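Local atomic coordinates of catalase (Bacillus pumilus, PDB entry 4QOL), a protein that breaks down hydrogen peroxide to water and oxygen as a heme catalase, and also shows peroxidase-like reactivity toward phenolic substrates that reach its heme. Residues D342-R345 with H346-A350; E305-A309 with E310-A314. One frame throughout, in Å; residues are numbered along the deposited sequence.

Contact 1: D342-R345 with H346-A350; sequences DTQR and HRLGA. With HEM (protoporphyrin IX containing Fe), chain E.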
loop_
_atom_site.group_PDB
_atom_site.type_symbol
_atom_site.label_atom_id
_atom_site.label_comp_id
_atom_site.label_asym_id
_atom_site.label_seq_id
_atom_site.Cartn_x
_atom_site.Cartn_y
_atom_site.Cartn_z
ATOM N N ASP A 342 -13.417 -3.833 -6.477
ATOM C CA ASP A 342 -12.624 -4.372 -5.358
ATOM C C ASP A 342 -11.165 -4.530 -5.663
ATOM O O ASP A 342 -10.303 -4.018 -4.976
ATOM C CB ASP A 342 -13.247 -5.671 -4.847
ATOM C CG ASP A 342 -12.583 -6.133 -3.625
ATOM O OD1 ASP A 342 -12.544 -5.351 -2.604
ATOM O OD2 ASP A 342 -11.993 -7.267 -3.580
ATOM N N THR A 343 -10.858 -5.267 -6.738
ATOM C CA THR A 343 -9.459 -5.541 -7.061
ATOM C C THR A 343 -8.778 -4.213 -7.469
ATOM O O THR A 343 -7.585 -4.030 -7.219
ATOM C CB THR A 343 -9.353 -6.657 -8.140
ATOM O OG1 THR A 343 -8.010 -7.160 -8.147
ATOM C CG2 THR A 343 -9.585 -6.149 -9.544
ATOM N N GLN A 344 -9.530 -3.348 -8.149
ATOM C CA GLN A 344 -8.990 -2.087 -8.642
ATOM C C GLN A 344 -8.592 -1.090 -7.541
ATOM O O GLN A 344 -7.531 -0.452 -7.614
ATOM C CB GLN A 344 -9.938 -1.428 -9.631
ATOM C CG GLN A 344 -9.942 -2.214 -10.960
ATOM C CD GLN A 344 -11.224 -2.213 -11.700
ATOM O OE1 GLN A 344 -12.158 -1.410 -11.386
ATOM N NE2 GLN A 344 -11.306 -3.036 -12.711
ATOM N N ARG A 345 -9.352 -1.093 -6.464
ATOM C CA ARG A 345 -8.943 -0.342 -5.281
ATOM C C ARG A 345 -7.566 -0.755 -4.754
ATOM O O ARG A 345 -6.804 0.094 -4.352
ATOM C CB ARG A 345 -10.071 -0.311 -4.214
ATOM C CG ARG A 345 -11.337 0.369 -4.675
ATOM C CD ARG A 345 -12.561 0.011 -3.828
ATOM N NE ARG A 345 -13.761 0.477 -4.488
ATOM C CZ ARG A 345 -14.855 -0.228 -4.744
ATOM N NH1 ARG A 345 -15.018 -1.455 -4.269
ATOM N NH2 ARG A 345 -15.856 0.352 -5.429
ATOM N N HIS A 346 -7.317 -2.046 -4.703
ATOM C CA HIS A 346 -6.017 -2.647 -4.342
ATOM C C HIS A 346 -4.948 -2.382 -5.403
ATOM O O HIS A 346 -3.766 -2.013 -5.048
ATOM C CB HIS A 346 -6.183 -4.149 -4.112
ATOM C CG HIS A 346 -4.910 -4.964 -4.217
ATOM N ND1 HIS A 346 -3.930 -4.966 -3.248
ATOM C CD2 HIS A 346 -4.467 -5.787 -5.182
ATOM C CE1 HIS A 346 -2.955 -5.778 -3.598
ATOM N NE2 HIS A 346 -3.247 -6.292 -4.768
ATOM N N ARG A 347 -5.251 -2.687 -6.672
ATOM C CA ARG A 347 -4.237 -2.684 -7.696
ATOM C C ARG A 347 -3.769 -1.227 -7.968
ATOM O O ARG A 347 -2.599 -0.972 -8.262
ATOM C CB ARG A 347 -4.782 -3.288 -8.971
ATOM C CG ARG A 347 -3.844 -3.328 -10.148
ATOM C CD ARG A 347 -4.340 -4.244 -11.270
ATOM N NE ARG A 347 -5.564 -3.800 -11.978
ATOM C CZ ARG A 347 -5.584 -2.876 -12.954
ATOM N NH1 ARG A 347 -4.430 -2.275 -13.323
ATOM N NH2 ARG A 347 -6.727 -2.609 -13.592
ATOM N N LEU A 348 -4.720 -0.303 -7.913
ATOM C CA LEU A 348 -4.567 1.086 -8.468
ATOM C C LEU A 348 -4.694 2.230 -7.448
ATOM O O LEU A 348 -4.208 3.312 -7.719
ATOM C CB LEU A 348 -5.564 1.362 -9.583
ATOM C CG LEU A 348 -5.418 0.466 -10.808
ATOM C CD1 LEU A 348 -6.681 0.640 -11.642
ATOM C CD2 LEU A 348 -4.150 0.805 -11.573
ATOM N N GLY A 349 -5.272 1.942 -6.295
ATOM C CA GLY A 349 -5.551 2.930 -5.271
ATOM C C GLY A 349 -7.006 3.246 -5.117
ATOM O O GLY A 349 -7.767 3.150 -6.042
ATOM N N ALA A 350 -7.368 3.667 -3.933
ATOM C CA ALA A 350 -8.755 4.135 -3.631
ATOM C C ALA A 350 -9.297 5.112 -4.661
ATOM O O ALA A 350 -10.525 5.115 -4.976
ATOM C CB ALA A 350 -8.813 4.728 -2.221
HETATM C CHA HEM E . -10.165 -8.872 -15.633
HETATM C CHB HEM E . -12.569 -11.092 -12.052
HETATM C CHC HEM E . -15.327 -13.437 -15.472
HETATM C CHD HEM E . -13.320 -10.607 -18.854
HETATM C C1A HEM E . -10.560 -9.305 -14.377
HETATM C C2A HEM E . -9.952 -8.926 -13.137
HETATM C C3A HEM E . -10.631 -9.548 -12.135
HETATM C C4A HEM E . -11.652 -10.301 -12.744
HETATM C CMA HEM E . -10.508 -9.470 -10.641
HETATM C CAA HEM E . -8.809 -7.970 -13.015
HETATM C CBA HEM E . -9.387 -6.579 -13.351
HETATM C CGA HEM E . -8.412 -5.492 -13.093
HETATM O O1A HEM E . -8.661 -4.362 -13.558
HETATM O O2A HEM E . -7.423 -5.666 -12.344
HETATM C C1B HEM E . -13.502 -11.927 -12.730
HETATM C C2B HEM E . -14.400 -12.787 -12.021
HETATM C C3B HEM E . -15.157 -13.459 -12.946
HETATM C C4B HEM E . -14.759 -12.961 -14.271
HETATM C CMB HEM E . -14.470 -12.900 -10.520
HETATM C CAB HEM E . -16.239 -14.424 -12.742
HETATM C CBB HEM E . -16.793 -14.534 -11.532
HETATM C C1C HEM E . -15.016 -12.854 -16.700
HETATM C C2C HEM E . -15.800 -12.981 -17.824
HETATM C C3C HEM E . -15.220 -12.206 -18.780
HETATM C C4C HEM E . -14.112 -11.527 -18.222
HETATM C CMC HEM E . -16.991 -13.909 -17.935
HETATM C CAC HEM E . -15.753 -11.949 -20.075
HETATM C CBC HEM E . -17.063 -12.051 -20.226
HETATM C C1D HEM E . -12.292 -9.920 -18.192
HETATM C C2D HEM E . -11.404 -9.006 -18.912
HETATM C C3D HEM E . -10.500 -8.535 -18.048
HETATM C C4D HEM E . -10.854 -9.159 -16.778
HETATM C CMD HEM E . -11.538 -8.727 -20.380
HETATM C CAD HEM E . -9.388 -7.550 -18.309
HETATM C CBD HEM E . -10.038 -6.148 -18.275
HETATM C CGD HEM E . -8.904 -5.211 -18.574
HETATM O O1D HEM E . -8.612 -5.049 -19.754
HETATM O O2D HEM E . -8.277 -4.612 -17.660
HETATM N NA HEM E . -11.648 -10.145 -14.124
HETATM N NB HEM E . -13.771 -12.081 -14.039
HETATM N NC HEM E . -14.034 -11.913 -16.918
HETATM N ND HEM E . -11.941 -9.990 -16.913
HETATM FE FE HEM E . -12.822 -10.997 -15.537
#
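Arg347 and Gln344 reach out side by side from the last turns of helix 331-348, the helix that in heme catalases carries the proximal heme ligand, and meet on one propionate of the porphyrin. Arg347 CB rests 3.4 Å from Thr343 O, the carbonyl that also accepts Arg347 N at 2.7 Å. The chain runs straight out through CG, then turns at chi3 (67°), which brings CD past O2A of the heme and sets the guanidinium at the carboxylate. There NE donates to heme O2A at 2.7 Å, and NH2 donates to heme O1A at 2.6 Å, a two-pronged grip that should limit rotation of the carboxylate. NH1 bonds Glu312 O, and NH2 also bonds Ala314 O. Gln344 NE2 adds a second donor to heme O1A, 3.1 Å away and nearly straight at 162°, while also bonding Phe316 O; its amide stands almost square to the guanidinium, 89° between planes. Leu348 CD1 sits 3.6 Å above one guanidinium face, toward its rim. Thr343 gives its OG1 to Asp47 O of a third subunit and leaves its methyl for the heme. Beyond, Gly349, with positive phi, leaves helical angles and gives Arg345 O a weak bond. On the porphyrin side, Thr343 CG2 packs 3.6 Å from heme CMA.

Contact 2: E305-A309 with E310-A314; sequences ENFFA and ETEQA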
loop_
_atom_site.group_PDB
_atom_site.type_symbol
_atom_site.label_atom_id
_atom_site.label_comp_id
_atom_site.label_asym_id
_atom_site.label_seq_id
_atom_site.Cartn_x
_atom_site.Cartn_y
_atom_site.Cartn_z
ATOM N N GLU A 305 -0.777 7.302 -25.437
ATOM C CA GLU A 305 0.539 8.009 -25.347
ATOM C C GLU A 305 1.524 7.351 -24.416
ATOM O O GLU A 305 2.724 7.506 -24.607
ATOM C CB GLU A 305 0.294 9.451 -24.888
ATOM C CG GLU A 305 -0.462 10.269 -25.942
ATOM C CD GLU A 305 0.342 10.314 -27.272
ATOM O OE1 GLU A 305 -0.098 9.710 -28.331
ATOM O OE2 GLU A 305 1.444 10.929 -27.242
ATOM N N ASN A 306 1.025 6.656 -23.383
ATOM C CA ASN A 306 1.930 6.000 -22.410
ATOM C C ASN A 306 1.258 4.696 -21.953
ATOM O O ASN A 306 0.110 4.682 -21.506
ATOM C CB ASN A 306 2.212 6.889 -21.214
ATOM C CG ASN A 306 3.143 6.233 -20.216
ATOM O OD1 ASN A 306 2.707 5.604 -19.236
ATOM N ND2 ASN A 306 4.452 6.441 -20.410
ATOM N N PHE A 307 1.945 3.599 -22.152
ATOM C CA PHE A 307 1.310 2.295 -21.930
ATOM C C PHE A 307 0.937 2.123 -20.458
ATOM O O PHE A 307 -0.166 1.658 -20.110
ATOM C CB PHE A 307 2.257 1.181 -22.398
ATOM C CG PHE A 307 1.672 -0.209 -22.291
ATOM C CD1 PHE A 307 1.778 -0.920 -21.136
ATOM C CD2 PHE A 307 0.995 -0.752 -23.350
ATOM C CE1 PHE A 307 1.204 -2.167 -21.026
ATOM C CE2 PHE A 307 0.523 -2.040 -23.308
ATOM C CZ PHE A 307 0.600 -2.747 -22.143
ATOM N N PHE A 308 1.870 2.414 -19.565
ATOM C CA PHE A 308 1.558 2.239 -18.130
ATOM C C PHE A 308 0.336 3.091 -17.711
ATOM O O PHE A 308 -0.577 2.608 -17.028
ATOM C CB PHE A 308 2.773 2.574 -17.272
ATOM C CG PHE A 308 2.532 2.494 -15.801
ATOM C CD1 PHE A 308 2.698 1.315 -15.119
ATOM C CD2 PHE A 308 2.043 3.592 -15.107
ATOM C CE1 PHE A 308 2.408 1.258 -13.748
ATOM C CE2 PHE A 308 1.799 3.543 -13.720
ATOM C CZ PHE A 308 1.958 2.391 -13.045
ATOM N N ALA A 309 0.400 4.378 -18.011
ATOM C CA ALA A 309 -0.513 5.300 -17.444
ATOM C C ALA A 309 -1.937 5.033 -17.937
ATOM O O ALA A 309 -2.906 5.315 -17.228
ATOM C CB ALA A 309 -0.106 6.771 -17.732
ATOM N N GLU A 310 -2.048 4.562 -19.181
ATOM C CA GLU A 310 -3.339 4.393 -19.865
ATOM C C GLU A 310 -3.743 2.938 -19.960
ATOM O O GLU A 310 -4.794 2.583 -19.482
ATOM C CB GLU A 310 -3.260 5.044 -21.252
ATOM C CG GLU A 310 -3.072 6.557 -21.156
ATOM C CD GLU A 310 -2.729 7.185 -22.458
ATOM O OE1 GLU A 310 -3.612 7.175 -23.314
ATOM O OE2 GLU A 310 -1.563 7.653 -22.630
ATOM N N THR A 311 -2.901 2.073 -20.484
ATOM C CA THR A 311 -3.295 0.663 -20.621
ATOM C C THR A 311 -3.146 -0.115 -19.298
ATOM O O THR A 311 -4.098 -0.777 -18.860
ATOM C CB THR A 311 -2.565 -0.016 -21.778
ATOM O OG1 THR A 311 -2.809 0.721 -22.983
ATOM C CG2 THR A 311 -2.971 -1.433 -21.957
ATOM N N GLU A 312 -1.989 0.015 -18.652
ATOM C CA GLU A 312 -1.770 -0.761 -17.442
ATOM C C GLU A 312 -2.729 -0.302 -16.350
ATOM O O GLU A 312 -3.271 -1.137 -15.638
ATOM C CB GLU A 312 -0.320 -0.749 -17.013
ATOM C CG GLU A 312 -0.083 -1.668 -15.836
ATOM C CD GLU A 312 -0.231 -3.159 -16.170
ATOM O OE1 GLU A 312 -0.465 -3.929 -15.237
ATOM O OE2 GLU A 312 -0.070 -3.536 -17.358
ATOM N N GLN A 313 -2.991 1.005 -16.251
ATOM C CA GLN A 313 -3.831 1.522 -15.163
ATOM C C GLN A 313 -5.369 1.567 -15.529
ATOM O O GLN A 313 -6.115 1.959 -14.702
ATOM C CB GLN A 313 -3.434 2.955 -14.793
ATOM C CG GLN A 313 -2.153 3.061 -13.971
ATOM C CD GLN A 313 -1.895 4.430 -13.422
ATOM O OE1 GLN A 313 -1.577 4.576 -12.224
ATOM N NE2 GLN A 313 -2.015 5.418 -14.252
ATOM N N ALA A 314 -5.765 1.191 -16.741
ATOM C CA ALA A 314 -7.141 1.076 -17.094
ATOM C C ALA A 314 -7.900 0.139 -16.208
ATOM O O ALA A 314 -7.482 -1.000 -15.915
ATOM C CB ALA A 314 -7.319 0.733 -18.547
#
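An N-capped short helix with wider pi-type turns, 307-312, is held here by Glu310 folding back onto the backbone in front of it. Asn306 is the N-cap: its OD1 accepts Ala309 N at 2.9 Å, in the plane of the side-chain carbonyl. Asn306 O in turn takes Glu310 N at 3.2 Å. With CG beside its own backbone N (chi1 -65°) and the chain extended beyond, Glu310 brings OE2 to Asn306 N at 2.9 Å, met from above the carboxylate plane; a weaker bond comes to the same oxygen from Glu305 N. OE1 goes to Tyr64 OH. Cutting Glu310 back to an alanine would probably leave the amides of Glu305 and Asn306 without this acceptor and take away the carboxylate oxygen that Tyr64 OH meets. Further on, Phe307 O serves two amides: Glu312 N at 2.9 Å, the straight pi-type bond, and Thr311 N only weakly. Thr311 CB lies over the centre of the Phe307 ring, 4.0 Å from the centroid and 12° off the normal, a CH-pi contact. At the far end Gln313 NE2 bonds Ala309 O at 3.1 Å and also Thr374 O of a second subunit, while its CD lies 3.8 Å from Phe308 CE2. With one good and one weak backbone N-H at OE2 and Tyr64 OH bonded to OE1, the charged form of Glu310 is likely to be favoured.

Along the chain, strand 293-302 of the beta-barrel leads into contact 2, and only after strand 325-327 does helix 331-348 bring in contact 1. Each contact is a local turn of one continuous segment, so they stand in series, neither nesting nor crossing. The loop is closed between them: Arg347 NH1 reaches Glu312 O at 2.8 Å in a probable hydrogen bond, and Leu348 CD1 packs on Gln313 O at 3.4 Å. The end of the short helix 307-312 is thereby joined to the end of the long heme-side helix, and the arginine that holds the propionate is itself gripped by two carbonyls, Glu312 O and Ala314 O. Both contacts also touch the third subunit, so this part of the fold also faces the subunit interface.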